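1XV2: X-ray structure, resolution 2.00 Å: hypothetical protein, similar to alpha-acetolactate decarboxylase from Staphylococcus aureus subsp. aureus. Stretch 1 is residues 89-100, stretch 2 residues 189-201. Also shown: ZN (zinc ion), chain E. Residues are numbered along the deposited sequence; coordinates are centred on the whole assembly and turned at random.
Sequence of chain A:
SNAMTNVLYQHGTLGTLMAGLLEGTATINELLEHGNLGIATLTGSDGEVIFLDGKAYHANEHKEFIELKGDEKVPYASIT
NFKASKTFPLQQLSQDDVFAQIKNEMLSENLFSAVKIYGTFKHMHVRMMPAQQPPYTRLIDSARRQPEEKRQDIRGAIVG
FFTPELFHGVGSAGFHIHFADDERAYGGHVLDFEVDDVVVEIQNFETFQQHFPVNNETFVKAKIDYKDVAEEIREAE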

# COMPACT_ATOMS: atom_id res chain seq x y z
N PRO A 89 -14.10 -12.51 24.59
CA PRO A 89 -15.55 -12.47 24.39
C PRO A 89 -16.18 -11.08 24.50
O PRO A 89 -15.57 -10.14 24.99
CB PRO A 89 -16.06 -13.42 25.46
CG PRO A 89 -15.13 -13.16 26.59
CD PRO A 89 -13.77 -13.08 25.91
N LEU A 90 -17.42 -10.99 24.01
CA LEU A 90 -18.20 -9.75 24.06
C LEU A 90 -19.67 -10.13 24.08
O LEU A 90 -20.07 -11.11 23.45
CB LEU A 90 -17.91 -8.87 22.84
CG LEU A 90 -16.53 -8.21 22.75
CD1 LEU A 90 -16.47 -7.33 21.50
CD2 LEU A 90 -16.28 -7.37 23.99
N GLN A 91 -20.47 -9.36 24.81
CA GLN A 91 -21.90 -9.65 24.90
C GLN A 91 -22.73 -8.37 24.94
O GLN A 91 -22.29 -7.35 25.45
CB GLN A 91 -22.19 -10.45 26.17
CG GLN A 91 -21.46 -11.77 26.28
CD GLN A 91 -21.73 -12.47 27.59
OE1 GLN A 91 -21.47 -11.92 28.67
NE2 GLN A 91 -22.27 -13.69 27.52
N GLN A 92 -23.94 -8.46 24.38
CA GLN A 92 -24.88 -7.35 24.36
C GLN A 92 -24.23 -5.99 24.08
O GLN A 92 -24.26 -5.10 24.93
CB GLN A 92 -25.60 -7.28 25.71
CG GLN A 92 -26.36 -8.54 26.09
CD GLN A 92 -27.50 -8.84 25.15
OE1 GLN A 92 -28.24 -7.93 24.74
NE2 GLN A 92 -27.67 -10.11 24.80
N LEU A 93 -23.66 -5.84 22.88
CA LEU A 93 -23.01 -4.58 22.49
C LEU A 93 -23.33 -4.18 21.06
O LEU A 93 -23.57 -5.04 20.19
CB LEU A 93 -21.49 -4.69 22.65
CG LEU A 93 -20.91 -4.91 24.04
CD1 LEU A 93 -19.40 -4.99 23.95
CD2 LEU A 93 -21.34 -3.78 24.98
N SER A 94 -23.33 -2.88 20.81
CA SER A 94 -23.60 -2.32 19.50
C SER A 94 -22.37 -2.44 18.61
O SER A 94 -21.28 -2.75 19.10
CB SER A 94 -23.96 -0.84 19.63
OG SER A 94 -22.87 -0.11 20.16
N GLN A 95 -22.54 -2.19 17.32
CA GLN A 95 -21.42 -2.27 16.39
C GLN A 95 -20.32 -1.29 16.82
O GLN A 95 -19.16 -1.68 16.92
CB GLN A 95 -21.89 -1.95 14.96
CG GLN A 95 -20.76 -1.59 14.02
CD GLN A 95 -21.17 -1.59 12.56
OE1 GLN A 95 -21.20 -2.64 11.91
NE2 GLN A 95 -21.50 -0.42 12.03
N ASP A 96 -20.69 -0.04 17.08
CA ASP A 96 -19.72 0.97 17.51
C ASP A 96 -18.93 0.53 18.74
O ASP A 96 -17.72 0.71 18.81
CB ASP A 96 -20.40 2.30 17.83
CG ASP A 96 -20.97 2.98 16.61
OD1 ASP A 96 -20.41 2.81 15.51
OD2 ASP A 96 -21.97 3.71 16.76
N ASP A 97 -19.64 -0.04 19.71
CA ASP A 97 -19.00 -0.49 20.95
C ASP A 97 -18.10 -1.69 20.72
O ASP A 97 -17.10 -1.87 21.41
CB ASP A 97 -20.06 -0.82 22.01
CG ASP A 97 -20.73 0.42 22.57
OD1 ASP A 97 -20.30 1.55 22.22
OD2 ASP A 97 -21.69 0.28 23.36
N VAL A 98 -18.47 -2.52 19.74
CA VAL A 98 -17.68 -3.70 19.41
C VAL A 98 -16.40 -3.25 18.73
O VAL A 98 -15.32 -3.77 19.03
CB VAL A 98 -18.44 -4.67 18.48
CG1 VAL A 98 -17.48 -5.73 17.92
CG2 VAL A 98 -19.57 -5.35 19.24
N PHE A 99 -16.51 -2.28 17.83
CA PHE A 99 -15.33 -1.76 17.14
C PHE A 99 -14.40 -1.07 18.13
O PHE A 99 -13.18 -1.17 18.03
CB PHE A 99 -15.72 -0.77 16.04
CG PHE A 99 -16.32 -1.41 14.81
CD1 PHE A 99 -16.03 -2.73 14.47
CD2 PHE A 99 -17.13 -0.67 13.95
CE1 PHE A 99 -16.54 -3.30 13.30
CE2 PHE A 99 -17.64 -1.23 12.78
CZ PHE A 99 -17.34 -2.55 12.45
N ALA A 100 -14.98 -0.36 19.09
CA ALA A 100 -14.18 0.35 20.09
C ALA A 100 -13.36 -0.65 20.90
O ALA A 100 -12.24 -0.35 21.31
CB ALA A 100 -15.08 1.16 21.02
N HIS A 189 -22.01 -7.87 2.94
CA HIS A 189 -21.13 -6.82 3.46
C HIS A 189 -21.87 -6.20 4.64
O HIS A 189 -22.96 -5.66 4.48
CB HIS A 189 -20.90 -5.78 2.36
CG HIS A 189 -20.11 -4.59 2.80
ND1 HIS A 189 -18.73 -4.54 2.73
CD2 HIS A 189 -20.50 -3.39 3.29
CE1 HIS A 189 -18.31 -3.37 3.15
NE2 HIS A 189 -19.36 -2.64 3.49
N VAL A 190 -21.28 -6.28 5.83
CA VAL A 190 -21.91 -5.75 7.04
C VAL A 190 -21.99 -4.22 7.10
O VAL A 190 -20.98 -3.53 6.95
CB VAL A 190 -21.17 -6.24 8.31
CG1 VAL A 190 -21.80 -5.63 9.56
CG2 VAL A 190 -21.23 -7.76 8.38
N LEU A 191 -23.20 -3.72 7.31
CA LEU A 191 -23.45 -2.28 7.42
C LEU A 191 -23.68 -1.93 8.88
O LEU A 191 -23.38 -0.82 9.32
CB LEU A 191 -24.69 -1.88 6.61
CG LEU A 191 -24.64 -2.04 5.09
CD1 LEU A 191 -25.97 -1.60 4.49
CD2 LEU A 191 -23.49 -1.20 4.53
N ASP A 192 -24.21 -2.88 9.63
CA ASP A 192 -24.49 -2.67 11.04
C ASP A 192 -24.79 -4.01 11.70
O ASP A 192 -25.19 -4.97 11.02
CB ASP A 192 -25.67 -1.71 11.20
CG ASP A 192 -25.96 -1.34 12.64
OD1 ASP A 192 -25.03 -1.32 13.47
OD2 ASP A 192 -27.14 -1.05 12.95
N PHE A 193 -24.60 -4.08 13.02
CA PHE A 193 -24.87 -5.31 13.75
C PHE A 193 -24.85 -5.09 15.26
O PHE A 193 -24.34 -4.08 15.76
CB PHE A 193 -23.85 -6.40 13.38
CG PHE A 193 -22.46 -6.14 13.89
CD1 PHE A 193 -22.02 -6.71 15.07
CD2 PHE A 193 -21.60 -5.30 13.19
CE1 PHE A 193 -20.74 -6.46 15.56
CE2 PHE A 193 -20.32 -5.04 13.67
CZ PHE A 193 -19.89 -5.62 14.85
N GLU A 194 -25.42 -6.05 15.98
CA GLU A 194 -25.45 -6.01 17.43
C GLU A 194 -25.16 -7.42 17.92
O GLU A 194 -25.88 -8.36 17.59
CB GLU A 194 -26.83 -5.55 17.92
CG GLU A 194 -27.00 -5.63 19.44
CD GLU A 194 -28.28 -4.97 19.91
OE1 GLU A 194 -29.37 -5.33 19.40
OE2 GLU A 194 -28.21 -4.09 20.80
N VAL A 195 -24.09 -7.57 18.70
CA VAL A 195 -23.72 -8.88 19.21
C VAL A 195 -24.53 -9.29 20.43
O VAL A 195 -24.87 -8.46 21.27
CB VAL A 195 -22.22 -8.93 19.59
CG1 VAL A 195 -21.36 -8.68 18.36
CG2 VAL A 195 -21.92 -7.90 20.68
N ASP A 196 -24.86 -10.58 20.51
CA ASP A 196 -25.59 -11.10 21.65
C ASP A 196 -24.50 -11.73 22.51
O ASP A 196 -24.22 -11.27 23.62
CB ASP A 196 -26.59 -12.18 21.24
CG ASP A 196 -27.41 -12.70 22.41
OD1 ASP A 196 -26.83 -12.91 23.50
OD2 ASP A 196 -28.63 -12.90 22.25
N ASP A 197 -23.89 -12.78 21.97
CA ASP A 197 -22.81 -13.48 22.65
C ASP A 197 -21.85 -13.97 21.57
O ASP A 197 -22.21 -14.81 20.75
CB ASP A 197 -23.36 -14.67 23.44
CG ASP A 197 -22.35 -15.22 24.43
OD1 ASP A 197 -21.20 -15.48 24.04
OD2 ASP A 197 -22.72 -15.39 25.61
N VAL A 198 -20.64 -13.43 21.57
CA VAL A 198 -19.64 -13.80 20.57
C VAL A 198 -18.23 -13.86 21.12
O VAL A 198 -17.97 -13.48 22.26
CB VAL A 198 -19.62 -12.80 19.40
CG1 VAL A 198 -20.98 -12.75 18.72
CG2 VAL A 198 -19.23 -11.42 19.92
N VAL A 199 -17.32 -14.34 20.29
CA VAL A 199 -15.91 -14.42 20.63
C VAL A 199 -15.19 -13.62 19.54
O VAL A 199 -15.50 -13.77 18.36
CB VAL A 199 -15.39 -15.88 20.60
CG1 VAL A 199 -13.87 -15.90 20.80
CG2 VAL A 199 -16.08 -16.70 21.67
N VAL A 200 -14.27 -12.76 19.94
CA VAL A 200 -13.53 -11.95 18.98
C VAL A 200 -12.07 -12.38 18.89
O VAL A 200 -11.38 -12.50 19.90
CB VAL A 200 -13.56 -10.45 19.37
CG1 VAL A 200 -12.79 -9.63 18.34
CG2 VAL A 200 -15.00 -9.96 19.48
N GLU A 201 -11.62 -12.61 17.66
CA GLU A 201 -10.23 -13.00 17.41
C GLU A 201 -9.58 -11.92 16.55
O GLU A 201 -10.16 -11.46 15.56
CB GLU A 201 -10.17 -14.34 16.68
CG GLU A 201 -10.56 -15.52 17.54
CD GLU A 201 -10.68 -16.80 16.75
OE1 GLU A 201 -11.63 -16.91 15.93
OE2 GLU A 201 -9.84 -17.70 16.93
ZN ZN E . -17.31 -5.43 1.14
O HOH W 1 -28.09 -5.63 23.41
O HOH W 2 -20.07 -2.07 9.24
O HOH W 3 -25.31 -0.96 16.15
O HOH W 4 -18.77 -5.35 -0.80
O HOH W 5 -16.94 -3.57 -0.49
O HOH W 6 -16.36 -5.79 -1.12

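Two antiparallel strand segments, interrupted by a corner at Q92 and at D196–D197, lie edge to edge before the first chain enters a helix that packs over F193. L90 and V198 form a two-bond pair: L90 N to V198 O is 3.1 Å and V198 N to L90 O is 3.0 Å. At the corner the register holds, with Q92 N donating to D196 O at 2.9 Å. Beyond it V195 N reaches L93 O at 3.0 Å, while the return bond from L93 N to V195 O, 3.3 Å, is weak.

L90 and V198 share one face before the corner, L93 and V195 another beyond it. On the first, the end of L90 fits against V200 (CD1 to CG2, 3.6 Å), and its CB lies 4.1 Å from V198 CG2. The V195 methyl CG2 is a bump gripped from two directions, 3.8 Å from L93 CB and 3.8 Å from V98 CG2, so it ties the strand pair to the helix. On the face opposite L90, Q91 reaches across to D197, NE2 donating to OD2 at 2.6 Å.

The F193 ring is the main projection of its strand and fills a hollow lined by the helix. Q95 CB sits over one ring face, 4.0 Å from the F193 centroid, a CH-pi contact. V98 CG1 meets the rim at F193 CZ, 3.9 Å away, and the same ring turns its edge toward the face of F99 (centroids 5.9 Å apart, planes at 73°). The extended Q95 side chain runs on beside the ring, OE1 3.0 Å from F193 CD2; NE2 makes a weak hydrogen bond to L191 O at 3.3 Å, and water 2 bridges OE1 to V190 O. S94 caps the helix, its OG accepting from D97 N at 3.3 Å.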